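Local coordinates for origin of replication complex subunit 1B (Arabidopsis thaliana, PDB 5HH7), which recognises unmodified histone H3 tails through its BAH-PHD cassette and, as part of the origin recognition complex, binds origins of replication, at residues 14-19 against 146-151. Residues are numbered along the deposited sequence; the frame is centred on the assembly and turned at random. Where two conformers were deposited one is given.
Sequences VYYNKV and GVYWIR
Tyr16 and Val19 of segment 14-19 meet Tyr148 of segment 146-151 across a wide backbone gap, the nearest CA atoms, of Val19 and Tyr148, lying 8.7 Å apart. No hydrogen bond joins the segments. Strands 13-16 and 148-156 do not pair with each other: both run antiparallel to strand 132-142, which lies between them in the curled sheet of the BAH domain. Farther along, strand 18-21 pairs with strand 24-27 in a separate two-stranded sheet.

Tyr148 reaches across the gap with one side of its ring, CD2 and CE2, and its hydroxyl. Its CG is anti to the carbonyl carbon (chi1 -79°), which sends the ring out to both partners. Val19 lays both methyls against the CD2-CE2 side of the ring: CG1 comes within 3.7 Å of Tyr148 CD2, and CG2 within 3.9 Å of Tyr148 CE2. The same CE2 atom of Tyr148 also meets CE2 of Tyr16 at 3.8 Å, so one ring carbon serves both neighbours. The two tyrosine side chains cross at about a right angle, although their ring planes differ by only 30°. With centroids 6.0 Å apart the rings are slid past one another and barely overlap. Their OH atoms approach to 4.0 Å without a hydrogen bond between them.

Met185 extends the apolar patch by touching both Val19 and Tyr148. The contact thus bridges strand 13-16 and the start of strand 18-21 to strand 148-156, across one face of the intervening strand 132-142, where Tyr148 also touches Lys141; it lies away from the zinc sites and the histone-binding regions. Its cohesion comes from dispersion and the burial of 136 Å² of surface, with the valine inside and the two tyrosines partly exposed.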
loop_
_atom_site.group_PDB
_atom_site.type_symbol
_atom_site.label_atom_id
_atom_site.label_comp_id
_atom_site.label_asym_id
_atom_site.label_seq_id
_atom_site.Cartn_x
_atom_site.Cartn_y
_atom_site.Cartn_z
ATOM N N VAL A 14 -26.289 -10.305 -8.210
ATOM C CA VAL A 14 -25.618 -11.081 -9.244
ATOM C C VAL A 14 -24.112 -10.988 -9.022
ATOM O O VAL A 14 -23.513 -9.927 -9.208
ATOM C CB VAL A 14 -25.962 -10.575 -10.657
ATOM C CG1 VAL A 14 -25.158 -11.334 -11.706
ATOM C CG2 VAL A 14 -27.455 -10.710 -10.921
ATOM N N TYR A 15 -23.506 -12.097 -8.610
ATOM C CA TYR A 15 -22.080 -12.123 -8.296
ATOM C C TYR A 15 -21.222 -12.327 -9.540
ATOM O O TYR A 15 -21.624 -13.016 -10.476
ATOM C CB TYR A 15 -21.774 -13.208 -7.259
ATOM C CG TYR A 15 -22.175 -12.841 -5.848
ATOM C CD1 TYR A 15 -23.427 -13.177 -5.348
ATOM C CD2 TYR A 15 -21.297 -12.160 -5.013
ATOM C CE1 TYR A 15 -23.796 -12.841 -4.055
ATOM C CE2 TYR A 15 -21.656 -11.823 -3.720
ATOM C CZ TYR A 15 -22.905 -12.166 -3.247
ATOM O OH TYR A 15 -23.260 -11.828 -1.961
ATOM N N TYR A 16 -20.041 -11.718 -9.538
ATOM C CA TYR A 16 -19.115 -11.804 -10.660
ATOM C C TYR A 16 -17.719 -12.188 -10.192
ATOM O O TYR A 16 -17.297 -11.817 -9.094
ATOM C CB TYR A 16 -19.029 -10.461 -11.385
ATOM C CG TYR A 16 -20.302 -10.034 -12.077
ATOM C CD1 TYR A 16 -20.617 -10.506 -13.342
ATOM C CD2 TYR A 16 -21.182 -9.146 -11.471
ATOM C CE1 TYR A 16 -21.776 -10.116 -13.983
ATOM C CE2 TYR A 16 -22.345 -8.749 -12.105
ATOM C CZ TYR A 16 -22.637 -9.238 -13.360
ATOM O OH TYR A 16 -23.792 -8.848 -13.998
ATOM N N ASN A 17 -16.995 -12.920 -11.031
ATOM C CA ASN A 17 -15.586 -13.169 -10.767
ATOM C C ASN A 17 -14.782 -11.906 -11.043
ATOM O O ASN A 17 -13.807 -11.610 -10.350
ATOM C CB ASN A 17 -15.058 -14.329 -11.609
ATOM C CG ASN A 17 -13.554 -14.480 -11.505
ATOM O OD1 ASN A 17 -13.032 -14.926 -10.482
ATOM N ND2 ASN A 17 -12.847 -14.104 -12.564
ATOM N N LYS A 18 -15.201 -11.159 -12.058
ATOM C CA LYS A 18 -14.571 -9.877 -12.349
ATOM C C LYS A 18 -15.529 -8.865 -12.969
ATOM O O LYS A 18 -16.507 -9.229 -13.625
ATOM C CB LYS A 18 -13.326 -10.055 -13.223
ATOM C CG LYS A 18 -13.580 -10.661 -14.587
ATOM C CD LYS A 18 -12.280 -10.770 -15.370
ATOM C CE LYS A 18 -12.495 -11.428 -16.724
ATOM N NZ LYS A 18 -13.026 -12.813 -16.590
ATOM N N VAL A 19 -15.228 -7.589 -12.749
ATOM C CA VAL A 19 -16.088 -6.491 -13.169
ATOM C C VAL A 19 -15.247 -5.354 -13.740
ATOM O O VAL A 19 -14.241 -4.959 -13.145
ATOM C CB VAL A 19 -16.896 -5.930 -11.969
ATOM C CG1 VAL A 19 -17.582 -4.621 -12.336
ATOM C CG2 VAL A 19 -17.910 -6.949 -11.476
ATOM N N GLY A 146 -28.996 -1.701 -9.620
ATOM C CA GLY A 146 -27.941 -1.846 -10.610
ATOM C C GLY A 146 -26.574 -1.378 -10.138
ATOM O O GLY A 146 -25.622 -1.345 -10.917
ATOM N N VAL A 147 -26.473 -1.023 -8.861
ATOM C CA VAL A 147 -25.218 -0.530 -8.294
ATOM C C VAL A 147 -24.240 -1.671 -8.018
ATOM O O VAL A 147 -24.630 -2.717 -7.501
ATOM C CB VAL A 147 -25.472 0.259 -6.992
ATOM C CG1 VAL A 147 -24.156 0.667 -6.332
ATOM C CG2 VAL A 147 -26.340 1.479 -7.275
ATOM N N TYR A 148 -22.974 -1.467 -8.375
ATOM C CA TYR A 148 -21.938 -2.468 -8.141
ATOM C C TYR A 148 -21.277 -2.324 -6.770
ATOM O O TYR A 148 -21.011 -1.215 -6.302
ATOM C CB TYR A 148 -20.882 -2.427 -9.249
ATOM C CG TYR A 148 -21.314 -3.127 -10.519
ATOM C CD1 TYR A 148 -22.142 -2.494 -11.437
ATOM C CD2 TYR A 148 -20.900 -4.424 -10.795
ATOM C CE1 TYR A 148 -22.544 -3.131 -12.599
ATOM C CE2 TYR A 148 -21.296 -5.070 -11.955
ATOM C CZ TYR A 148 -22.118 -4.420 -12.853
ATOM O OH TYR A 148 -22.515 -5.059 -14.007
ATOM N N TRP A 149 -21.013 -3.464 -6.140
ATOM C CA TRP A 149 -20.456 -3.519 -4.795
ATOM C C TRP A 149 -19.329 -4.537 -4.739
ATOM O O TRP A 149 -19.208 -5.391 -5.617
ATOM C CB TRP A 149 -21.522 -3.977 -3.799
ATOM C CG TRP A 149 -22.624 -3.010 -3.508
ATOM C CD1 TRP A 149 -23.667 -2.677 -4.325
ATOM C CD2 TRP A 149 -22.820 -2.284 -2.290
ATOM N NE1 TRP A 149 -24.488 -1.770 -3.697
ATOM C CE2 TRP A 149 -23.989 -1.513 -2.446
ATOM C CE3 TRP A 149 -22.110 -2.200 -1.085
ATOM C CZ2 TRP A 149 -24.468 -0.672 -1.444
ATOM C CZ3 TRP A 149 -22.585 -1.363 -0.091
ATOM C CH2 TRP A 149 -23.755 -0.610 -0.277
ATOM N N ILE A 150 -18.515 -4.452 -3.694
ATOM C CA ILE A 150 -17.591 -5.527 -3.361
ATOM C C ILE A 150 -17.773 -5.924 -1.905
ATOM O O ILE A 150 -18.286 -5.144 -1.100
ATOM C CB ILE A 150 -16.103 -5.114 -3.532
ATOM C CG1 ILE A 150 -15.759 -3.948 -2.598
ATOM C CG2 ILE A 150 -15.785 -4.780 -4.984
ATOM C CD1 ILE A 150 -14.268 -3.689 -2.444
ATOM N N ARG A 151 -17.382 -7.147 -1.568
ATOM C CA ARG A 151 -17.185 -7.508 -0.174
ATOM C C ARG A 151 -15.706 -7.309 0.117
ATOM O O ARG A 151 -14.863 -8.024 -0.425
ATOM C CB ARG A 151 -17.592 -8.958 0.094
ATOM C CG ARG A 151 -17.498 -9.350 1.566
ATOM C CD ARG A 151 -18.104 -10.716 1.836
ATOM N NE ARG A 151 -18.214 -10.986 3.270
ATOM C CZ ARG A 151 -17.627 -12.004 3.890
ATOM N NH1 ARG A 151 -16.889 -12.864 3.204
ATOM N NH2 ARG A 151 -17.786 -12.168 5.196
#